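Trehalose-6-phosphate phosphatase related protein (Thermoplasma acidophilum, PDB 1U02) removes the phosphate from trehalose 6-phosphate to release free trehalose, using magnesium as cofactor. Local coordinates at residues A[39-44]-A[58-63]; A[88-93]-A[108-113]; A[167-172]-A[188-193]; A[12-17]-A[210-215]. One frame throughout, in Å; residues are numbered along the deposited sequence.

Interactions 1, 3 and 4 belong to the core of this HAD-family phosphatase, built round the large mixed sheet and carrying the magnesium aspartates; interaction 2 lies on the small four-stranded antiparallel sheet, consistent with the cap of HAD phosphatases. Interaction 1 joins strands 40-44 and 61-64 of the large sheet. It touches interaction 3 through Tyr42 and Val168, centres about 16 Å apart, and interaction 4 through Ile43 and Leu12, centres about 18 Å apart. Interactions 1, 2 and 3 follow one another along the chain, all between the two segments of interaction 4. Interactions 2 and 3, about 31 Å between centres, lie on opposite sides of the chain's centre.

Interaction 1 (A[39-44]-A[58-63]); sequences FDTYIV and LDINMI. With GOL (glycerol), chain F.
Thr41 O takes two hydrogen bonds, one from Asn61 N at 3.3 Å and one from the hydroxyl O1 of a glycerol at 2.8 Å. The same O1 accepts from Asn61 N, while Thr41 N donates to glycerol O2 in an almost straight bond of 2.9 Å. The glycerol, probably from the crystallisation liquor, bridges the two segments just before the strands pair: the CA atoms of Thr41 and Ile60 are 6.0 Å apart, against 4.6 Å for Ile43 and Met62. From there the pairing is regular and parallel, Ile43 N giving to Asn61 O and Ile63 N to Ile43 O at 2.8 Å. Strands 40-44 and 61-64 with helix 49-55 between them form a beta-alpha-beta unit of the large sheet of this HAD phosphatase. On one sheet face Tyr42 and Asn61 lie side by side. Asn61 CB sits over the phenol face, offset toward its rim, a CH-pi contact 3.8 Å from the ring centroid, and Asn61 OD1 accepts from Asn73 N. Further along this face Val44 CG2 meets Ile63 CD1. Beside Ile43, Ile60 CG1 stands between its backbone N and carbonyl carbon (chi1 37°), and its CD1 reaches Ile43 CG1 at 4.1 Å.

Interaction 2 (A[88-93]-A[108-113]); sequences VFDRIY and IYRKNL
Helix 88-93 and strand 108-111 run nearly antiparallel, their axes 157° apart and 8.9 Å at closest approach, with Phe89 facing Leu113 and Tyr93 facing Arg110. The Phe89 ring lies over a peptide group: Leu113 C sits above the ring centre, and Leu113 O comes within 3.4 Å of Phe89 CE2. An alanine in place of Phe89 would probably open a gap beside the Leu113 backbone, since the ring that covers it would be gone. One turn further along the helix is Tyr93, and Arg110 of the strand stretches across its face, the side chains at about a right angle. Arg110 CG is anti to the backbone N (chi1 177°) and the chain stays extended to NE, which lays CD over the ring in a CH-pi contact, 3.7 Å from the centroid. Beyond, the guanidinium is tilted 23° from the ring plane, and NH2 makes a salt bridge to Asp90 OD1 at 3.0 Å. That oxygen lies in the guanidinium plane but is met from above its own plane. A water joins Asp90 OD1 to Arg110 NE. At the ring edge of Tyr93, Ile108 CG2 packs against CE1 at 3.8 Å. Ile92 touches Ile137 and Phe141 of helix 127-141, and helix 86-96 thus packs on edge strand 107-111 of the antiparallel sheet in a separate alpha/beta unit, consistent with a HAD cap domain.

Interaction 3 (A[167-172]-A[188-193]); sequences SVRGER and EANDDA
Arg169 NH1 and NH2 grip the carboxylate of Asp192 end-on, each nitrogen bonded to its own oxygen. This two-pronged salt bridge joins the last turn of helix 161-169 to the loop that leads from helix 181-188 into strand 194-198, in the Rossmann-like alpha/beta part of this HAD protein, where strands 174-178 and 194-198 run parallel. NH2 to OD2 is the shorter bond, at 2.7 Å, and NH1 to OD1 is 3.1 Å; the two planes are 36° apart, and OD1 is met on its syn side. NH1 also donates to Asn190 OD1 at 2.9 Å, this time in the amide plane and on a lone pair. Ala193 CB lies over the centre of one guanidinium face. Behind the group, Arg172 O accepts from both NE and NH2 of Arg169, which fixes the guanidinium from its own segment. A methionine in place of Arg169 would probably leave Asp192 without this mate for its charge and Arg172 O without its two side-chain donors.

Both loops are shaped by turns. A type II' turn from Arg169 to Arg172 brings Arg172 O back to the guanidinium, and a type I turn from Asn190 to Ala193 sets the two acceptors and the methyl together. Asn190 is anchored in its turn by ND2, which donates to Ala186 O. On the helix side, Arg172 NH2 donates to Val168 O at 2.9 Å.

Interaction 4 (A[12-17]-A[210-215]); sequences LVPIIM and ADYIEM. With NA (sodium ion), chain C.
The loop after strand 3-7, which follows the HAD-type DxDx(T/V) sequence with the magnesium ligands Asp7 and Asp9, packs here on the first turn of the C-terminal helix 212-229. Pro14 lies over the Tyr212 ring: its CD is above the ring centre in a CH-pi contact, 3.7 Å from the centroid and 9° off the normal, and its CB comes to 3.5 Å from Tyr212 CE2. The opposite face of the ring is covered by Ile213 CG1. Leu12 O also approaches the ring, 3.5 Å from Tyr212 CD1. Deeper in, Leu12 CD2 reaches Met215 CG at 4.4 Å, a looser apolar contact. The helix start is capped by Asp211, whose OD1 accepts from Glu214 N at 2.9 Å.

On the loop, Pro14 O binds a sodium ion at 2.9 Å, and a water at 2.5 Å from the same ion accepts from Ile16 N. Asp9 OD1 and Ser22 OG are the ion's other ligands. Asp9 also binds magnesium, so the proline that lies over Tyr212 is linked through one carbonyl and the sodium to a carboxylate of the magnesium site. Within residues 12-17 and 210-215 the contact is by packing, without a direct hydrogen bond; the polar tie comes one step further along the helix, from Arg216 NE to Leu12 O.

Interaction 1 (A[39-44]-A[58-63])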
# COMPACT_ATOMS: atom_id res chain seq x y z
N PHE A 39 2.60 -8.20 -18.87
CA PHE A 39 2.62 -6.77 -18.58
C PHE A 39 3.68 -6.41 -17.55
O PHE A 39 3.98 -7.21 -16.66
CB PHE A 39 1.26 -6.31 -18.06
CG PHE A 39 0.12 -6.64 -18.96
CD1 PHE A 39 -0.44 -7.91 -18.97
CD2 PHE A 39 -0.42 -5.66 -19.80
CE1 PHE A 39 -1.51 -8.21 -19.81
CE2 PHE A 39 -1.49 -5.95 -20.64
CZ PHE A 39 -2.04 -7.23 -20.65
N ASP A 40 4.24 -5.21 -17.67
CA ASP A 40 5.23 -4.73 -16.71
C ASP A 40 4.35 -4.43 -15.49
O ASP A 40 3.67 -3.40 -15.43
CB ASP A 40 5.90 -3.45 -17.20
CG ASP A 40 7.13 -3.08 -16.38
OD1 ASP A 40 7.22 -3.51 -15.21
OD2 ASP A 40 8.00 -2.35 -16.89
N THR A 41 4.35 -5.35 -14.53
CA THR A 41 3.50 -5.22 -13.36
C THR A 41 4.15 -4.64 -12.11
O THR A 41 5.25 -5.03 -11.73
CB THR A 41 2.90 -6.60 -13.02
OG1 THR A 41 2.31 -7.15 -14.20
CG2 THR A 41 1.84 -6.47 -11.94
N TYR A 42 3.44 -3.70 -11.49
CA TYR A 42 3.89 -3.04 -10.27
C TYR A 42 2.85 -3.16 -9.16
O TYR A 42 1.67 -2.91 -9.39
CB TYR A 42 4.12 -1.55 -10.51
CG TYR A 42 5.38 -1.19 -11.25
CD1 TYR A 42 6.51 -0.78 -10.56
CD2 TYR A 42 5.42 -1.21 -12.64
CE1 TYR A 42 7.67 -0.40 -11.24
CE2 TYR A 42 6.57 -0.84 -13.33
CZ TYR A 42 7.69 -0.43 -12.62
OH TYR A 42 8.83 -0.03 -13.28
N ILE A 43 3.30 -3.55 -7.97
CA ILE A 43 2.40 -3.59 -6.83
C ILE A 43 2.68 -2.22 -6.19
O ILE A 43 3.84 -1.87 -5.98
CB ILE A 43 2.79 -4.68 -5.80
CG1 ILE A 43 2.58 -6.08 -6.40
CG2 ILE A 43 1.94 -4.52 -4.54
CD1 ILE A 43 1.15 -6.35 -6.82
N VAL A 44 1.63 -1.45 -5.92
CA VAL A 44 1.81 -0.13 -5.31
C VAL A 44 1.10 -0.20 -3.97
O VAL A 44 -0.11 -0.39 -3.92
CB VAL A 44 1.20 0.98 -6.18
CG1 VAL A 44 1.46 2.34 -5.54
CG2 VAL A 44 1.81 0.93 -7.57
N LEU A 58 6.74 -13.25 -5.83
CA LEU A 58 6.84 -13.37 -7.28
C LEU A 58 7.82 -12.34 -7.82
O LEU A 58 8.16 -11.37 -7.15
CB LEU A 58 5.47 -13.13 -7.94
CG LEU A 58 4.33 -14.06 -7.54
CD1 LEU A 58 3.03 -13.56 -8.18
CD2 LEU A 58 4.64 -15.48 -7.98
N ASP A 59 8.25 -12.56 -9.06
CA ASP A 59 9.18 -11.65 -9.71
C ASP A 59 8.42 -10.47 -10.32
O ASP A 59 8.07 -10.48 -11.50
CB ASP A 59 9.95 -12.40 -10.80
CG ASP A 59 10.88 -11.50 -11.59
OD1 ASP A 59 11.61 -10.70 -10.96
OD2 ASP A 59 10.88 -11.60 -12.84
N ILE A 60 8.15 -9.47 -9.49
CA ILE A 60 7.45 -8.27 -9.94
C ILE A 60 8.06 -7.05 -9.27
O ILE A 60 8.75 -7.18 -8.26
CB ILE A 60 5.93 -8.29 -9.59
CG1 ILE A 60 5.70 -8.94 -8.22
CG2 ILE A 60 5.14 -9.00 -10.68
CD1 ILE A 60 6.13 -8.11 -7.06
N ASN A 61 7.81 -5.88 -9.84
CA ASN A 61 8.33 -4.64 -9.28
C ASN A 61 7.34 -4.10 -8.25
O ASN A 61 6.16 -4.47 -8.25
CB ASN A 61 8.56 -3.60 -10.38
CG ASN A 61 9.72 -3.97 -11.29
OD1 ASN A 61 10.74 -4.47 -10.82
ND2 ASN A 61 9.57 -3.71 -12.58
N MSE A 62 7.81 -3.21 -7.39
CA MSE A 62 6.92 -2.66 -6.39
C MSE A 62 7.31 -1.27 -5.93
O MSE A 62 8.49 -0.91 -5.87
CB MSE A 62 6.83 -3.61 -5.19
CG MSE A 62 8.17 -3.97 -4.56
SE MSE A 62 8.05 -5.36 -3.20
CE MSE A 62 7.96 -6.91 -4.33
N ILE A 63 6.28 -0.48 -5.64
CA ILE A 63 6.44 0.87 -5.13
C ILE A 63 5.85 0.72 -3.72
O ILE A 63 4.65 0.52 -3.58
CB ILE A 63 5.61 1.89 -5.95
CG1 ILE A 63 6.18 2.00 -7.37
CG2 ILE A 63 5.65 3.26 -5.28
CD1 ILE A 63 5.34 2.85 -8.31
C1 GOL F . 7.92 -6.63 -14.19
O1 GOL F . 7.70 -5.79 -12.83
C2 GOL F . 7.30 -7.84 -14.49
O2 GOL F . 6.03 -7.66 -14.90
C3 GOL F . 8.08 -8.74 -14.29
O3 GOL F . 9.41 -9.48 -13.90

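Interaction 2 (A[88-93]-A[108-113])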
# COMPACT_ATOMS: atom_id res chain seq x y z
N VAL A 88 15.42 7.09 12.40
CA VAL A 88 14.26 7.71 13.03
C VAL A 88 13.18 6.70 13.39
O VAL A 88 12.73 6.64 14.53
CB VAL A 88 13.65 8.79 12.11
CG1 VAL A 88 12.42 9.40 12.77
CG2 VAL A 88 14.68 9.86 11.83
N PHE A 89 12.76 5.90 12.42
CA PHE A 89 11.73 4.92 12.70
C PHE A 89 12.16 3.85 13.69
O PHE A 89 11.31 3.27 14.38
CB PHE A 89 11.22 4.34 11.39
CG PHE A 89 10.36 5.30 10.63
CD1 PHE A 89 9.08 5.61 11.11
CD2 PHE A 89 10.84 5.97 9.51
CE1 PHE A 89 8.29 6.58 10.47
CE2 PHE A 89 10.06 6.93 8.86
CZ PHE A 89 8.78 7.24 9.35
N ASP A 90 13.46 3.59 13.78
CA ASP A 90 13.94 2.62 14.76
C ASP A 90 13.69 3.21 16.15
O ASP A 90 13.20 2.53 17.05
CB ASP A 90 15.45 2.35 14.61
CG ASP A 90 15.77 1.49 13.40
OD1 ASP A 90 14.95 0.60 13.07
OD2 ASP A 90 16.85 1.69 12.80
N ARG A 91 14.02 4.49 16.31
CA ARG A 91 13.83 5.18 17.58
C ARG A 91 12.35 5.33 17.92
O ARG A 91 11.96 5.20 19.09
CB ARG A 91 14.50 6.57 17.54
CG ARG A 91 16.01 6.52 17.35
CD ARG A 91 16.71 7.79 17.87
NE ARG A 91 16.45 8.98 17.06
CZ ARG A 91 16.94 9.19 15.84
NH1 ARG A 91 17.73 8.29 15.27
NH2 ARG A 91 16.65 10.31 15.19
N ILE A 92 11.53 5.61 16.92
CA ILE A 92 10.10 5.76 17.15
C ILE A 92 9.51 4.48 17.71
O ILE A 92 8.73 4.51 18.67
CB ILE A 92 9.36 6.15 15.84
CG1 ILE A 92 9.74 7.58 15.45
CG2 ILE A 92 7.85 6.02 16.02
CD1 ILE A 92 9.21 8.02 14.10
N TYR A 93 9.89 3.34 17.14
CA TYR A 93 9.39 2.06 17.61
C TYR A 93 9.88 1.79 19.03
O TYR A 93 9.11 1.37 19.89
CB TYR A 93 9.85 0.93 16.70
CG TYR A 93 9.34 -0.41 17.17
CD1 TYR A 93 8.00 -0.74 17.05
CD2 TYR A 93 10.19 -1.31 17.81
CE1 TYR A 93 7.49 -1.93 17.57
CE2 TYR A 93 9.70 -2.51 18.34
CZ TYR A 93 8.35 -2.81 18.21
OH TYR A 93 7.84 -3.96 18.76
N ILE A 108 1.09 -2.65 17.27
CA ILE A 108 2.07 -1.81 16.62
C ILE A 108 2.87 -2.63 15.61
O ILE A 108 3.50 -3.63 15.97
CB ILE A 108 3.02 -1.17 17.67
CG1 ILE A 108 2.21 -0.28 18.62
CG2 ILE A 108 4.09 -0.32 16.99
CD1 ILE A 108 3.00 0.26 19.81
N TYR A 109 2.81 -2.22 14.35
CA TYR A 109 3.52 -2.93 13.29
C TYR A 109 4.72 -2.10 12.87
O TYR A 109 4.59 -1.02 12.30
CB TYR A 109 2.58 -3.14 12.11
CG TYR A 109 1.39 -4.00 12.46
CD1 TYR A 109 1.42 -5.38 12.29
CD2 TYR A 109 0.22 -3.43 12.97
CE1 TYR A 109 0.32 -6.18 12.61
CE2 TYR A 109 -0.88 -4.22 13.29
CZ TYR A 109 -0.83 -5.59 13.11
OH TYR A 109 -1.93 -6.37 13.42
N ARG A 110 5.90 -2.63 13.18
CA ARG A 110 7.16 -1.96 12.87
C ARG A 110 7.65 -2.25 11.46
O ARG A 110 7.61 -3.38 11.00
CB ARG A 110 8.23 -2.39 13.88
CG ARG A 110 9.60 -1.82 13.60
CD ARG A 110 10.62 -2.40 14.57
NE ARG A 110 11.91 -1.74 14.47
CZ ARG A 110 12.93 -1.97 15.29
NH1 ARG A 110 12.81 -2.86 16.28
NH2 ARG A 110 14.08 -1.32 15.14
N LYS A 111 8.11 -1.20 10.79
CA LYS A 111 8.66 -1.32 9.44
C LYS A 111 9.85 -0.37 9.37
O LYS A 111 9.95 0.57 10.16
CB LYS A 111 7.60 -0.95 8.40
CG LYS A 111 6.37 -1.84 8.53
CD LYS A 111 5.21 -1.42 7.68
CE LYS A 111 3.99 -2.24 8.07
NZ LYS A 111 2.88 -2.12 7.10
N ASN A 112 10.77 -0.60 8.43
CA ASN A 112 11.94 0.26 8.33
C ASN A 112 11.64 1.74 8.10
O ASN A 112 12.36 2.61 8.60
CB ASN A 112 12.88 -0.24 7.23
CG ASN A 112 13.46 -1.60 7.54
OD1 ASN A 112 13.73 -1.91 8.70
ND2 ASN A 112 13.67 -2.42 6.51
N LEU A 113 10.58 2.04 7.36
CA LEU A 113 10.24 3.43 7.09
C LEU A 113 8.83 3.83 7.52
O LEU A 113 8.24 4.76 6.97
CB LEU A 113 10.43 3.76 5.60
CG LEU A 113 11.91 3.71 5.16
CD1 LEU A 113 12.02 3.89 3.65
CD2 LEU A 113 12.69 4.81 5.90
O HOH W 1 10.14 1.18 13.08
O HOH W 2 12.35 0.18 12.37
O HOH W 3 5.46 -4.86 17.85

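Interaction 3 (A[167-172]-A[188-193])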
# COMPACT_ATOMS: atom_id res chain seq x y z
N SER A 167 5.80 9.12 -11.92
CA SER A 167 7.24 9.10 -12.16
C SER A 167 7.70 7.89 -12.97
O SER A 167 8.61 7.98 -13.78
CB SER A 167 7.98 9.15 -10.82
OG SER A 167 9.38 9.06 -11.01
N VAL A 168 7.06 6.75 -12.74
CA VAL A 168 7.41 5.53 -13.46
C VAL A 168 6.85 5.46 -14.88
O VAL A 168 7.58 5.19 -15.83
CB VAL A 168 6.93 4.28 -12.70
CG1 VAL A 168 7.11 3.04 -13.57
CG2 VAL A 168 7.71 4.13 -11.40
N ARG A 169 5.55 5.70 -15.01
CA ARG A 169 4.87 5.62 -16.30
C ARG A 169 5.04 6.84 -17.21
O ARG A 169 5.01 6.71 -18.43
CB ARG A 169 3.37 5.38 -16.10
CG ARG A 169 2.67 6.47 -15.32
CD ARG A 169 1.16 6.27 -15.34
NE ARG A 169 0.62 6.46 -16.69
CZ ARG A 169 -0.14 7.49 -17.06
NH1 ARG A 169 -0.45 8.44 -16.19
NH2 ARG A 169 -0.57 7.57 -18.31
N GLY A 170 5.22 8.01 -16.62
CA GLY A 170 5.35 9.20 -17.43
C GLY A 170 4.02 9.39 -18.15
O GLY A 170 2.99 9.56 -17.50
N GLU A 171 4.03 9.34 -19.47
CA GLU A 171 2.80 9.49 -20.25
C GLU A 171 2.36 8.16 -20.85
O GLU A 171 1.32 8.09 -21.50
CB GLU A 171 3.00 10.51 -21.38
CG GLU A 171 3.33 11.92 -20.91
CD GLU A 171 2.25 12.51 -20.03
OE1 GLU A 171 1.08 12.56 -20.47
OE2 GLU A 171 2.56 12.92 -18.89
N ARG A 172 3.15 7.12 -20.63
CA ARG A 172 2.85 5.79 -21.17
C ARG A 172 1.50 5.25 -20.72
O ARG A 172 1.03 5.54 -19.62
CB ARG A 172 3.95 4.79 -20.77
CG ARG A 172 5.31 5.09 -21.36
CD ARG A 172 6.30 3.98 -21.04
NE ARG A 172 6.59 3.89 -19.61
CZ ARG A 172 7.35 2.95 -19.06
NH1 ARG A 172 7.89 2.00 -19.81
NH2 ARG A 172 7.57 2.96 -17.75
N GLU A 188 -6.32 10.73 -9.84
CA GLU A 188 -6.30 12.16 -10.13
C GLU A 188 -4.97 12.59 -10.75
O GLU A 188 -4.94 13.40 -11.68
CB GLU A 188 -6.57 12.94 -8.84
CG GLU A 188 -6.87 14.43 -9.01
CD GLU A 188 -5.64 15.26 -9.31
OE1 GLU A 188 -4.62 15.12 -8.60
OE2 GLU A 188 -5.69 16.08 -10.26
N ALA A 189 -3.86 12.05 -10.23
CA ALA A 189 -2.53 12.39 -10.74
C ALA A 189 -2.18 11.61 -12.01
O ALA A 189 -1.12 11.82 -12.60
CB ALA A 189 -1.48 12.13 -9.66
N ASN A 190 -3.07 10.71 -12.42
CA ASN A 190 -2.86 9.89 -13.61
C ASN A 190 -4.21 9.69 -14.30
O ASN A 190 -4.52 8.60 -14.77
CB ASN A 190 -2.29 8.52 -13.21
CG ASN A 190 -0.90 8.62 -12.60
OD1 ASN A 190 0.10 8.72 -13.31
ND2 ASN A 190 -0.84 8.58 -11.27
N ASP A 191 -5.00 10.76 -14.38
CA ASP A 191 -6.33 10.67 -14.97
C ASP A 191 -6.39 10.21 -16.43
O ASP A 191 -7.47 9.86 -16.93
CB ASP A 191 -7.07 12.00 -14.82
CG ASP A 191 -6.46 13.12 -15.64
OD1 ASP A 191 -6.45 13.01 -16.88
OD2 ASP A 191 -5.99 14.11 -15.05
N ASP A 192 -5.25 10.20 -17.11
CA ASP A 192 -5.23 9.77 -18.50
C ASP A 192 -5.06 8.25 -18.60
O ASP A 192 -5.03 7.69 -19.70
CB ASP A 192 -4.10 10.47 -19.27
CG ASP A 192 -2.72 10.11 -18.74
OD1 ASP A 192 -2.45 10.37 -17.55
OD2 ASP A 192 -1.91 9.58 -19.52
N ALA A 193 -4.96 7.59 -17.46
CA ALA A 193 -4.78 6.14 -17.43
C ALA A 193 -6.10 5.42 -17.21
O ALA A 193 -7.12 6.04 -16.88
CB ALA A 193 -3.79 5.76 -16.34

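Interaction 4 (A[12-17]-A[210-215])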
# COMPACT_ATOMS: atom_id res chain seq x y z
N LEU A 12 -6.27 -6.50 -4.16
CA LEU A 12 -5.98 -7.86 -4.59
C LEU A 12 -6.34 -8.85 -3.49
O LEU A 12 -6.60 -10.03 -3.75
CB LEU A 12 -4.49 -8.00 -4.95
CG LEU A 12 -4.00 -7.10 -6.09
CD1 LEU A 12 -2.52 -7.38 -6.37
CD2 LEU A 12 -4.84 -7.34 -7.34
N VAL A 13 -6.34 -8.37 -2.25
CA VAL A 13 -6.70 -9.19 -1.10
C VAL A 13 -7.68 -8.36 -0.29
O VAL A 13 -7.71 -7.13 -0.41
CB VAL A 13 -5.46 -9.54 -0.22
CG1 VAL A 13 -4.48 -10.39 -1.00
CG2 VAL A 13 -4.79 -8.26 0.27
N PRO A 14 -8.51 -9.01 0.54
CA PRO A 14 -9.47 -8.25 1.34
C PRO A 14 -8.82 -7.56 2.54
O PRO A 14 -7.73 -7.94 2.97
CB PRO A 14 -10.47 -9.32 1.77
CG PRO A 14 -9.59 -10.51 1.98
CD PRO A 14 -8.66 -10.46 0.77
N ILE A 15 -9.50 -6.55 3.06
CA ILE A 15 -9.03 -5.85 4.24
C ILE A 15 -9.48 -6.75 5.38
O ILE A 15 -10.64 -7.15 5.42
CB ILE A 15 -9.72 -4.48 4.38
CG1 ILE A 15 -9.36 -3.59 3.19
CG2 ILE A 15 -9.30 -3.81 5.69
CD1 ILE A 15 -7.88 -3.26 3.13
N ILE A 16 -8.57 -7.08 6.29
CA ILE A 16 -8.93 -7.94 7.41
C ILE A 16 -8.47 -7.32 8.73
O ILE A 16 -7.68 -6.37 8.75
CB ILE A 16 -8.31 -9.35 7.27
CG1 ILE A 16 -6.80 -9.25 7.07
CG2 ILE A 16 -8.96 -10.08 6.09
CD1 ILE A 16 -6.12 -10.59 6.98
N MSE A 17 -8.97 -7.86 9.84
CA MSE A 17 -8.62 -7.33 11.16
C MSE A 17 -7.15 -7.57 11.54
O MSE A 17 -6.58 -6.81 12.32
CB MSE A 17 -9.54 -7.91 12.23
CG MSE A 17 -9.34 -7.28 13.61
SE MSE A 17 -9.70 -5.37 13.62
CE MSE A 17 -11.55 -5.41 14.16
N ALA A 210 -16.70 -4.20 -7.61
CA ALA A 210 -17.22 -4.35 -6.25
C ALA A 210 -16.22 -4.69 -5.14
O ALA A 210 -16.25 -4.08 -4.07
CB ALA A 210 -18.34 -5.37 -6.25
N ASP A 211 -15.35 -5.67 -5.39
CA ASP A 211 -14.37 -6.08 -4.38
C ASP A 211 -13.13 -6.70 -5.02
O ASP A 211 -12.98 -6.67 -6.24
CB ASP A 211 -15.00 -7.09 -3.42
CG ASP A 211 -15.69 -8.24 -4.13
OD1 ASP A 211 -15.34 -8.53 -5.29
OD2 ASP A 211 -16.59 -8.85 -3.52
N TYR A 212 -12.26 -7.25 -4.18
CA TYR A 212 -11.02 -7.85 -4.67
C TYR A 212 -11.32 -9.08 -5.53
O TYR A 212 -10.56 -9.40 -6.44
CB TYR A 212 -10.12 -8.24 -3.49
CG TYR A 212 -10.55 -9.48 -2.76
CD1 TYR A 212 -9.99 -10.72 -3.07
CD2 TYR A 212 -11.52 -9.42 -1.77
CE1 TYR A 212 -10.40 -11.87 -2.42
CE2 TYR A 212 -11.94 -10.58 -1.11
CZ TYR A 212 -11.37 -11.79 -1.44
OH TYR A 212 -11.76 -12.94 -0.79
N ILE A 213 -12.43 -9.75 -5.25
CA ILE A 213 -12.81 -10.93 -6.02
C ILE A 213 -13.10 -10.52 -7.47
O ILE A 213 -12.61 -11.15 -8.41
CB ILE A 213 -14.05 -11.60 -5.42
CG1 ILE A 213 -13.72 -12.10 -4.01
CG2 ILE A 213 -14.53 -12.74 -6.31
CD1 ILE A 213 -14.92 -12.56 -3.21
N GLU A 214 -13.88 -9.45 -7.65
CA GLU A 214 -14.19 -8.98 -9.00
C GLU A 214 -12.92 -8.43 -9.65
O GLU A 214 -12.68 -8.61 -10.84
CB GLU A 214 -15.27 -7.89 -8.96
CG GLU A 214 -16.01 -7.70 -10.28
CD GLU A 214 -16.99 -6.53 -10.26
OE1 GLU A 214 -17.61 -6.29 -9.20
OE2 GLU A 214 -17.15 -5.87 -11.31
N MSE A 215 -12.10 -7.76 -8.85
CA MSE A 215 -10.85 -7.20 -9.35
C MSE A 215 -9.99 -8.33 -9.92
O MSE A 215 -9.40 -8.19 -10.99
CB MSE A 215 -10.09 -6.49 -8.22
CG MSE A 215 -8.80 -5.83 -8.65
SE MSE A 215 -9.07 -4.33 -9.87
CE MSE A 215 -8.19 -5.05 -11.41
NA NA C . -5.22 -6.91 3.98
O HOH W 4 -6.13 -5.74 6.03